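Long-range contacts in trichothecene 15-O-acetyltransferase TRI3 (PDB 3FOT), which transfers an acetyl group to the 15-hydroxyl of trichothecene intermediates in the biosynthesis of fungal mycotoxins such as T-2 toxin: residues Y51-A56 against I465-N470; T253-A258 against L411-F416. All coordinates share one frame; numbering follows the deposited sequence. Where two conformers were deposited one is given.

Contact 1: residues Y51-A56 against I465-N470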
ATOM      1  N   TYR A  51      -5.892  -8.661   3.514  1.00 10.19           N
ATOM      2  CA  TYR A  51      -4.935  -7.547   3.290  1.00 10.97           C
ATOM      3  C   TYR A  51      -4.911  -7.001   1.847  1.00 10.14           C
ATOM      4  O   TYR A  51      -3.927  -6.377   1.453  1.00  9.89           O
ATOM      5  CB  TYR A  51      -3.493  -7.961   3.629  1.00 12.09           C
ATOM      6  CG  TYR A  51      -3.223  -8.303   5.078  1.00 13.46           C
ATOM      7  CD1 TYR A  51      -2.769  -7.333   5.961  1.00 16.84           C
ATOM      8  CD2 TYR A  51      -3.397  -9.600   5.551  1.00 14.02           C
ATOM      9  CE1 TYR A  51      -2.492  -7.647   7.298  1.00 16.16           C
ATOM     10  CE2 TYR A  51      -3.123  -9.929   6.872  1.00 15.52           C
ATOM     11  CZ  TYR A  51      -2.678  -8.945   7.743  1.00 16.78           C
ATOM     12  OH  TYR A  51      -2.420  -9.241   9.073  1.00 17.58           O
ATOM     13  N   ASP A  52      -5.969  -7.237   1.076  1.00  9.84           N
ATOM     14  CA  ASP A  52      -5.976  -6.887  -0.354  1.00  9.57           C
ATOM     15  C   ASP A  52      -5.753  -5.376  -0.527  1.00  9.66           C
ATOM     16  O   ASP A  52      -6.228  -4.570   0.292  1.00 10.02           O
ATOM     17  CB  ASP A  52      -7.306  -7.280  -1.012  1.00  9.78           C
ATOM     18  CG  ASP A  52      -7.349  -8.737  -1.482  1.00  8.45           C
ATOM     19  OD1 ASP A  52      -6.554  -9.587  -1.003  1.00 10.55           O
ATOM     20  OD2 ASP A  52      -8.199  -9.049  -2.352  1.00  9.38           O
ATOM     21  N   LEU A  53      -5.045  -5.023  -1.594  1.00  9.36           N
ATOM     22  CA  LEU A  53      -4.765  -3.629  -1.955  1.00  9.56           C
ATOM     23  C   LEU A  53      -5.775  -3.167  -2.977  1.00  8.96           C
ATOM     24  O   LEU A  53      -6.096  -3.911  -3.906  1.00  9.66           O
ATOM     25  CB  LEU A  53      -3.385  -3.520  -2.623  1.00  9.79           C
ATOM     26  CG  LEU A  53      -2.162  -4.108  -1.938  1.00 12.10           C
ATOM     27  CD1 LEU A  53      -0.992  -4.113  -2.909  1.00 14.50           C
ATOM     28  CD2 LEU A  53      -1.892  -3.246  -0.742  1.00 16.70           C
ATOM     29  N   TYR A  54      -6.292  -1.953  -2.809  1.00  9.04           N
ATOM     30  CA  TYR A  54      -7.088  -1.333  -3.863  1.00  9.17           C
ATOM     31  C   TYR A  54      -6.560   0.072  -4.089  1.00  9.14           C
ATOM     32  O   TYR A  54      -6.240   0.787  -3.127  1.00 10.66           O
ATOM     33  CB  TYR A  54      -8.543  -1.202  -3.459  1.00  9.56           C
ATOM     34  CG  TYR A  54      -9.309  -2.485  -3.293  1.00 10.37           C
ATOM     35  CD1 TYR A  54     -10.178  -2.911  -4.297  1.00 11.22           C
ATOM     36  CD2 TYR A  54      -9.203  -3.247  -2.125  1.00 12.01           C
ATOM     37  CE1 TYR A  54     -10.936  -4.058  -4.153  1.00 10.32           C
ATOM     38  CE2 TYR A  54      -9.966  -4.417  -1.966  1.00 12.98           C
ATOM     39  CZ  TYR A  54     -10.824  -4.808  -2.993  1.00 10.98           C
ATOM     40  OH  TYR A  54     -11.625  -5.913  -2.909  1.00 12.87           O
ATOM     41  N   ILE A  55      -6.480   0.457  -5.354  1.00  8.73           N
ATOM     42  CA  ILE A  55      -6.133   1.844  -5.721  1.00  8.89           C
ATOM     43  C   ILE A  55      -7.295   2.403  -6.553  1.00  9.02           C
ATOM     44  O   ILE A  55      -7.641   1.847  -7.589  1.00  9.15           O
ATOM     45  CB  ILE A  55      -4.785   1.917  -6.483  1.00  7.81           C
ATOM     46  CG1 ILE A  55      -3.649   1.356  -5.600  1.00  7.93           C
ATOM     47  CG2 ILE A  55      -4.434   3.402  -6.882  1.00  8.32           C
ATOM     48  CD1 ILE A  55      -2.377   0.939  -6.408  1.00  9.55           C
ATOM     49  N   ALA A  56      -7.920   3.480  -6.069  1.00 10.34           N
ATOM     50  CA  ALA A  56      -9.052   4.081  -6.761  1.00 10.35           C
ATOM     51  C   ALA A  56      -8.548   5.333  -7.443  1.00 11.81           C
ATOM     52  O   ALA A  56      -8.025   6.253  -6.769  1.00 11.94           O
ATOM     53  CB  ALA A  56     -10.196   4.407  -5.759  1.00 11.03           C
ATOM     54  N   ILE A 465      -6.332  10.100  -6.421  1.00 11.93           N
ATOM     55  CA  ILE A 465      -5.817   8.772  -6.154  1.00 12.32           C
ATOM     56  C   ILE A 465      -6.110   8.462  -4.700  1.00 12.56           C
ATOM     57  O   ILE A 465      -5.742   9.229  -3.808  1.00 12.45           O
ATOM     58  CB  ILE A 465      -4.292   8.645  -6.437  1.00 12.16           C
ATOM     59  CG1 ILE A 465      -3.960   9.035  -7.891  1.00 12.28           C
ATOM     60  CG2 ILE A 465      -3.781   7.226  -6.079  1.00 12.29           C
ATOM     61  CD1 ILE A 465      -2.451   9.051  -8.215  1.00 12.08           C
ATOM     62  N   ASP A 466      -6.821   7.364  -4.466  1.00 13.01           N
ATOM     63  CA  ASP A 466      -7.023   6.884  -3.092  1.00 14.23           C
ATOM     64  C   ASP A 466      -6.513   5.460  -2.953  1.00 14.63           C
ATOM     65  O   ASP A 466      -6.893   4.593  -3.709  1.00 15.72           O
ATOM     66  CB  ASP A 466      -8.493   6.985  -2.704  1.00 14.12           C
ATOM     67  CG  ASP A 466      -8.953   8.411  -2.633  1.00 16.00           C
ATOM     68  OD1 ASP A 466      -8.448   9.126  -1.728  1.00 15.11           O
ATOM     69  OD2 ASP A 466      -9.785   8.810  -3.484  1.00 19.10           O
ATOM     70  N   PHE A 467      -5.667   5.229  -1.964  1.00 14.94           N
ATOM     71  CA  PHE A 467      -5.008   3.951  -1.794  1.00 15.24           C
ATOM     72  C   PHE A 467      -5.567   3.324  -0.521  1.00 15.55           C
ATOM     73  O   PHE A 467      -5.457   3.893   0.572  1.00 14.77           O
ATOM     74  CB  PHE A 467      -3.499   4.156  -1.704  1.00 16.92           C
ATOM     75  CG  PHE A 467      -2.726   2.903  -1.473  1.00 17.70           C
ATOM     76  CD1 PHE A 467      -2.285   2.134  -2.537  1.00 21.85           C
ATOM     77  CD2 PHE A 467      -2.435   2.479  -0.183  1.00 22.59           C
ATOM     78  CE1 PHE A 467      -1.574   0.973  -2.323  1.00 22.51           C
ATOM     79  CE2 PHE A 467      -1.717   1.309   0.020  1.00 22.09           C
ATOM     80  CZ  PHE A 467      -1.294   0.568  -1.039  1.00 19.19           C
ATOM     81  N   VAL A 468      -6.223   2.182  -0.686  1.00 15.37           N
ATOM     82  CA  VAL A 468      -6.810   1.473   0.448  0.50 15.33           C
ATOM     83  C   VAL A 468      -6.223   0.059   0.590  1.00 15.52           C
ATOM     84  O   VAL A 468      -5.919  -0.612  -0.402  1.00 15.80           O
ATOM     85  CB  VAL A 468      -8.378   1.473   0.404  0.50 15.64           C
ATOM     86  CG1 VAL A 468      -8.930   2.906   0.247  0.50 14.37           C
ATOM     87  CG2 VAL A 468      -8.888   0.613  -0.706  0.50 16.37           C
ATOM     88  N   VAL A 469      -6.028  -0.369   1.837  1.00 15.19           N
ATOM     89  CA  VAL A 469      -5.619  -1.745   2.134  1.00 14.35           C
ATOM     90  C   VAL A 469      -6.670  -2.278   3.076  1.00 14.42           C
ATOM     91  O   VAL A 469      -6.965  -1.609   4.083  1.00 14.32           O
ATOM     92  CB  VAL A 469      -4.257  -1.818   2.826  1.00 14.25           C
ATOM     93  CG1 VAL A 469      -3.892  -3.265   3.104  1.00 14.10           C
ATOM     94  CG2 VAL A 469      -3.200  -1.163   1.946  1.00 15.63           C
ATOM     95  N   ASN A 470      -7.260  -3.434   2.759  1.00 12.37           N
ATOM     96  CA  ASN A 470      -8.332  -3.983   3.586  1.00 12.65           C
ATOM     97  C   ASN A 470      -7.836  -4.131   5.020  1.00 12.80           C
ATOM     98  O   ASN A 470      -6.673  -4.444   5.237  1.00 12.83           O
ATOM     99  CB  ASN A 470      -8.777  -5.355   3.090  1.00 11.96           C
ATOM    100  CG  ASN A 470      -9.715  -5.281   1.883  1.00 13.36           C
ATOM    101  OD1 ASN A 470     -10.251  -4.220   1.546  1.00 12.71           O
ATOM    102  ND2 ASN A 470      -9.919  -6.417   1.241  1.00  8.80           N
TER
HETATM  103  O   HOH W   1      -9.832   8.424  -6.342  1.00 18.92           O
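The Tyr54 ring meets the Asn470 amide at an angle, the two planes 45° apart. Asn470 ND2 lies in the ring plane at its edge, 3.8 Å from Tyr54 CE2, while Asn470 OD1 comes obliquely to the same carbon at 3.5 Å. His183 stacks on the ring and Trp138 meets it edge-to-face. The polar ends find partners beyond the two strands: Tyr54 OH bonds to Glu142 and Arg145, whereas Asn470 ND2 donates to the Ala49 carbonyl and to Glu142, and Asn470 OD1 accepts from Trp138. A buried asparagine suits this place because one amide can both donate and accept. In the second ring, Phe467, chi1 178° sets CG anti to the backbone N, and from there the ring lies beside Ile55, whose CG1 approaches obliquely, 3.4 Å from Phe467 CD1; Leu53 CD2 is 3.9 Å from Phe467 CZ. Arg195 adds a cation-pi contact.

These groups sit on antiparallel neighbours in the six-stranded mixed sheet, where 53-61 lies between 177-184 and 457-469, and 449-452 follows at the margin. Leu53, Ile55, Phe467 and Val469 line one face, toward helix 191-205 and strand 477-483; Tyr54, Ala56, Asp466 and Val468 line the other, where helix 134-147 packs. The beta-branched Ile55, Val468 and Val469 suit an extended backbone, and Phe467 gives its face a broad apolar surface. Tyr54 N donates to Val468 O over 2.8 Å, almost straight at 177°, and Tyr54 O accepts from Val468 N. At the far end, water 1 donates to both Ala56 O and Asp466 OD2.

Contact 2: residues T253-A258 against L411-F416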
ATOM      1  N   THR A 253      15.298  -9.005  18.446  1.00 17.41           N
ATOM      2  CA  THR A 253      14.591  -9.291  19.694  1.00 18.66           C
ATOM      3  C   THR A 253      13.933  -8.025  20.277  1.00 18.23           C
ATOM      4  O   THR A 253      12.840  -8.089  20.861  1.00 18.10           O
ATOM      5  CB  THR A 253      15.562  -9.925  20.719  1.00 19.18           C
ATOM      6  OG1 THR A 253      15.935 -11.221  20.254  1.00 20.77           O
ATOM      7  CG2 THR A 253      14.918 -10.056  22.086  1.00 20.84           C
ATOM      8  N   GLU A 254      14.591  -6.878  20.117  1.00 18.38           N
ATOM      9  CA  GLU A 254      14.010  -5.624  20.556  1.00 18.55           C
ATOM     10  C   GLU A 254      12.718  -5.361  19.789  1.00 18.10           C
ATOM     11  O   GLU A 254      11.707  -4.955  20.377  1.00 18.01           O
ATOM     12  CB  GLU A 254      14.969  -4.460  20.328  1.00 18.80           C
ATOM     13  CG  GLU A 254      14.454  -3.172  20.943  1.00 21.80           C
ATOM     14  CD  GLU A 254      15.303  -1.965  20.605  1.00 25.41           C
ATOM     15  OE1 GLU A 254      16.455  -2.144  20.175  1.00 27.54           O
ATOM     16  OE2 GLU A 254      14.809  -0.831  20.786  1.00 27.73           O
ATOM     17  N   TYR A 255      12.746  -5.606  18.480  1.00 17.60           N
ATOM     18  CA  TYR A 255      11.526  -5.459  17.690  1.00 17.77           C
ATOM     19  C   TYR A 255      10.433  -6.468  18.078  1.00 17.56           C
ATOM     20  O   TYR A 255       9.281  -6.079  18.309  1.00 16.30           O
ATOM     21  CB  TYR A 255      11.790  -5.457  16.174  1.00 18.32           C
ATOM     22  CG  TYR A 255      10.481  -5.346  15.412  1.00 18.55           C
ATOM     23  CD1 TYR A 255       9.968  -4.096  15.011  1.00 20.06           C
ATOM     24  CD2 TYR A 255       9.710  -6.476  15.152  1.00 18.72           C
ATOM     25  CE1 TYR A 255       8.721  -4.007  14.328  1.00 18.25           C
ATOM     26  CE2 TYR A 255       8.479  -6.386  14.496  1.00 20.29           C
ATOM     27  CZ  TYR A 255       7.994  -5.154  14.095  1.00 20.79           C
ATOM     28  OH  TYR A 255       6.763  -5.134  13.440  1.00 22.81           O
ATOM     29  N   THR A 256      10.757  -7.762  18.147  1.00 17.49           N
ATOM     30  CA  THR A 256       9.717  -8.757  18.461  1.00 17.82           C
ATOM     31  C   THR A 256       9.132  -8.562  19.865  1.00 18.77           C
ATOM     32  O   THR A 256       7.934  -8.772  20.077  1.00 18.48           O
ATOM     33  CB  THR A 256      10.192 -10.211  18.256  1.00 18.54           C
ATOM     34  OG1 THR A 256      11.265 -10.499  19.170  1.00 17.65           O
ATOM     35  CG2 THR A 256      10.686 -10.403  16.815  1.00 18.54           C
ATOM     36  N   SER A 257       9.966  -8.127  20.815  1.00 19.35           N
ATOM     37  CA  SER A 257       9.480  -7.778  22.144  1.00 20.67           C
ATOM     38  C   SER A 257       8.496  -6.610  22.106  1.00 20.18           C
ATOM     39  O   SER A 257       7.430  -6.681  22.731  1.00 20.56           O
ATOM     40  CB  SER A 257      10.641  -7.489  23.094  1.00 21.17           C
ATOM     41  OG  SER A 257      11.312  -8.704  23.389  1.00 23.27           O
ATOM     42  N   ALA A 258       8.838  -5.558  21.353  1.00 19.48           N
ATOM     43  CA  ALA A 258       7.929  -4.417  21.136  1.00 19.31           C
ATOM     44  C   ALA A 258       6.629  -4.819  20.434  1.00 19.53           C
ATOM     45  O   ALA A 258       5.538  -4.327  20.777  1.00 19.24           O
ATOM     46  CB  ALA A 258       8.607  -3.326  20.354  1.00 19.18           C
ATOM     47  N   LEU A 411      12.842  -8.772   7.321  1.00 12.22           N
ATOM     48  CA  LEU A 411      12.499 -10.082   6.789  1.00 12.59           C
ATOM     49  C   LEU A 411      12.384 -11.092   7.925  1.00 12.21           C
ATOM     50  O   LEU A 411      11.443 -11.871   7.994  1.00 12.84           O
ATOM     51  CB  LEU A 411      13.541 -10.533   5.756  1.00 12.25           C
ATOM     52  CG  LEU A 411      13.683  -9.642   4.519  1.00 12.93           C
ATOM     53  CD1 LEU A 411      14.812 -10.180   3.640  1.00 15.31           C
ATOM     54  CD2 LEU A 411      12.371  -9.527   3.731  1.00 13.48           C
ATOM     55  N   ARG A 412      13.345 -11.047   8.838  1.00 12.11           N
ATOM     56  CA  ARG A 412      13.380 -11.995   9.941  1.00 12.01           C
ATOM     57  C   ARG A 412      12.252 -11.789  10.941  1.00 11.38           C
ATOM     58  O   ARG A 412      11.589 -12.750  11.365  1.00 11.05           O
ATOM     59  CB  ARG A 412      14.765 -11.894  10.637  1.00 12.37           C
ATOM     60  CG  ARG A 412      15.017 -13.004  11.595  1.00 15.35           C
ATOM     61  CD  ARG A 412      16.429 -12.898  12.129  1.00 16.20           C
ATOM     62  NE  ARG A 412      16.710 -13.938  13.110  1.00 17.80           N
ATOM     63  CZ  ARG A 412      17.626 -13.820  14.078  1.00 19.23           C
ATOM     64  NH1 ARG A 412      18.340 -12.710  14.200  1.00 15.30           N
ATOM     65  NH2 ARG A 412      17.816 -14.812  14.932  1.00 21.40           N
ATOM     66  N   VAL A 413      12.028 -10.544  11.342  1.00 11.92           N
ATOM     67  CA  VAL A 413      10.989 -10.268  12.319  1.00 12.04           C
ATOM     68  C   VAL A 413       9.592 -10.401  11.738  1.00 12.28           C
ATOM     69  O   VAL A 413       8.661 -10.778  12.458  1.00 11.71           O
ATOM     70  CB  VAL A 413      11.140  -8.906  13.050  1.00 13.26           C
ATOM     71  CG1 VAL A 413      12.530  -8.828  13.740  1.00 12.67           C
ATOM     72  CG2 VAL A 413      10.921  -7.718  12.118  1.00 12.23           C
ATOM     73  N   HIS A 414       9.440 -10.084  10.454  1.00 12.21           N
ATOM     74  CA  HIS A 414       8.119 -10.285   9.835  1.00 12.17           C
ATOM     75  C   HIS A 414       7.818 -11.779   9.619  1.00 12.07           C
ATOM     76  O   HIS A 414       6.659 -12.201   9.686  1.00 12.61           O
ATOM     77  CB  HIS A 414       7.978  -9.491   8.530  1.00 12.47           C
ATOM     78  CG  HIS A 414       7.844  -8.012   8.717  1.00 12.76           C
ATOM     79  ND1 HIS A 414       8.249  -7.105   7.760  1.00 11.31           N
ATOM     80  CD2 HIS A 414       7.342  -7.279   9.740  1.00 12.90           C
ATOM     81  CE1 HIS A 414       7.997  -5.879   8.182  1.00 11.91           C
ATOM     82  NE2 HIS A 414       7.442  -5.956   9.378  1.00 12.24           N
ATOM     83  N   ASN A 415       8.843 -12.589   9.366  1.00 13.17           N
ATOM     84  CA  ASN A 415       8.624 -14.045   9.413  1.00 13.44           C
ATOM     85  C   ASN A 415       8.032 -14.454  10.779  1.00 14.06           C
ATOM     86  O   ASN A 415       7.062 -15.226  10.873  1.00 14.37           O
ATOM     87  CB  ASN A 415       9.917 -14.808   9.180  1.00 13.94           C
ATOM     88  CG  ASN A 415      10.325 -14.872   7.720  1.00 15.62           C
ATOM     89  OD1 ASN A 415       9.540 -14.609   6.809  1.00 14.47           O
ATOM     90  ND2 ASN A 415      11.581 -15.253   7.493  1.00 14.04           N
ATOM     91  N   PHE A 416       8.616 -13.914  11.839  1.00 14.47           N
ATOM     92  CA  PHE A 416       8.120 -14.186  13.184  1.00 14.85           C
ATOM     93  C   PHE A 416       6.676 -13.689  13.363  1.00 14.23           C
ATOM     94  O   PHE A 416       5.817 -14.388  13.910  1.00 14.31           O
ATOM     95  CB  PHE A 416       9.048 -13.581  14.237  1.00 15.42           C
ATOM     96  CG  PHE A 416       8.472 -13.626  15.622  1.00 17.14           C
ATOM     97  CD1 PHE A 416       8.587 -14.784  16.392  1.00 18.14           C
ATOM     98  CD2 PHE A 416       7.754 -12.537  16.133  1.00 17.49           C
ATOM     99  CE1 PHE A 416       8.012 -14.839  17.682  1.00 19.44           C
ATOM    100  CE2 PHE A 416       7.181 -12.586  17.403  1.00 18.77           C
ATOM    101  CZ  PHE A 416       7.324 -13.742  18.183  1.00 17.85           C
TER
HETATM  102  O   HOH W   2       6.585  -3.718  10.825  1.00 24.86           O
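Val413 is the first residue of 411-416 to touch the other helix, and its CG2 lies obliquely against the Tyr255 ring. Both Val413 CB and Val413 CG2 are 3.5 Å from Tyr255 CD2. The second branch turns to the neighbouring residue, Val413 CG1 lying 3.9 Å from Thr256 CG2. A compact, forked side chain suits this spot, since it can touch two residues of the facing helix at once; here the alpha carbons of Val413 and Thr256 come to 6.5 Å.

His414 follows, and its side chain crosses that of Tyr255 at about a right angle. Tyr255 OH stands near the plane of the imidazole, but it is 4.2 Å from His414 NE2, and water 2 joins the two. That water lies in the imidazole plane, 2.8 Å from His414 NE2 and 3.0 Å from Tyr255 OH. The same hydroxyl is hydrogen-bonded to Glu417, one helical turn beyond Val413, so a tyrosine supplies both an apolar ring for the valine and a polar end for the water and the carboxylate.

With CG anti to the backbone N (chi1 170°), the Phe416 ring is carried out to the methyl of Thr256, which it meets obliquely, Phe416 CD2 being 3.7 Å from Thr256 CG2. Thr256 presents this methyl to the partner helix while its OG1 makes a weak bond back to Thr253 O.

The result is helix-helix packing in which segments 253-258 and 411-416 run roughly the same way, crossing at -32°, beside the trichothecene site, where His414 binds 15-deacetylcalonectrin.

Contact 2 is nested within the loop of chain that contact 1 closes: both helices of contact 2 lie in the sequence between strands 53-61 and 457-469. Contact 1 lies deep, its centre about 7 Å from the centre of the chain, and that of contact 2 about 21 Å from it. Their centres are 26 Å apart and they do not touch, yet the side chain of Tyr51 is about 10 Å from that of His414, the ligand-binding residue. Tyr51 O also bonds to His186, which opens a sequence matching the HxxxD motif of the BAHD superfamily. A glycerol, probably from the crystallisation liquor, lies about 4 Å from the Val469 side chain and may mark a pocket.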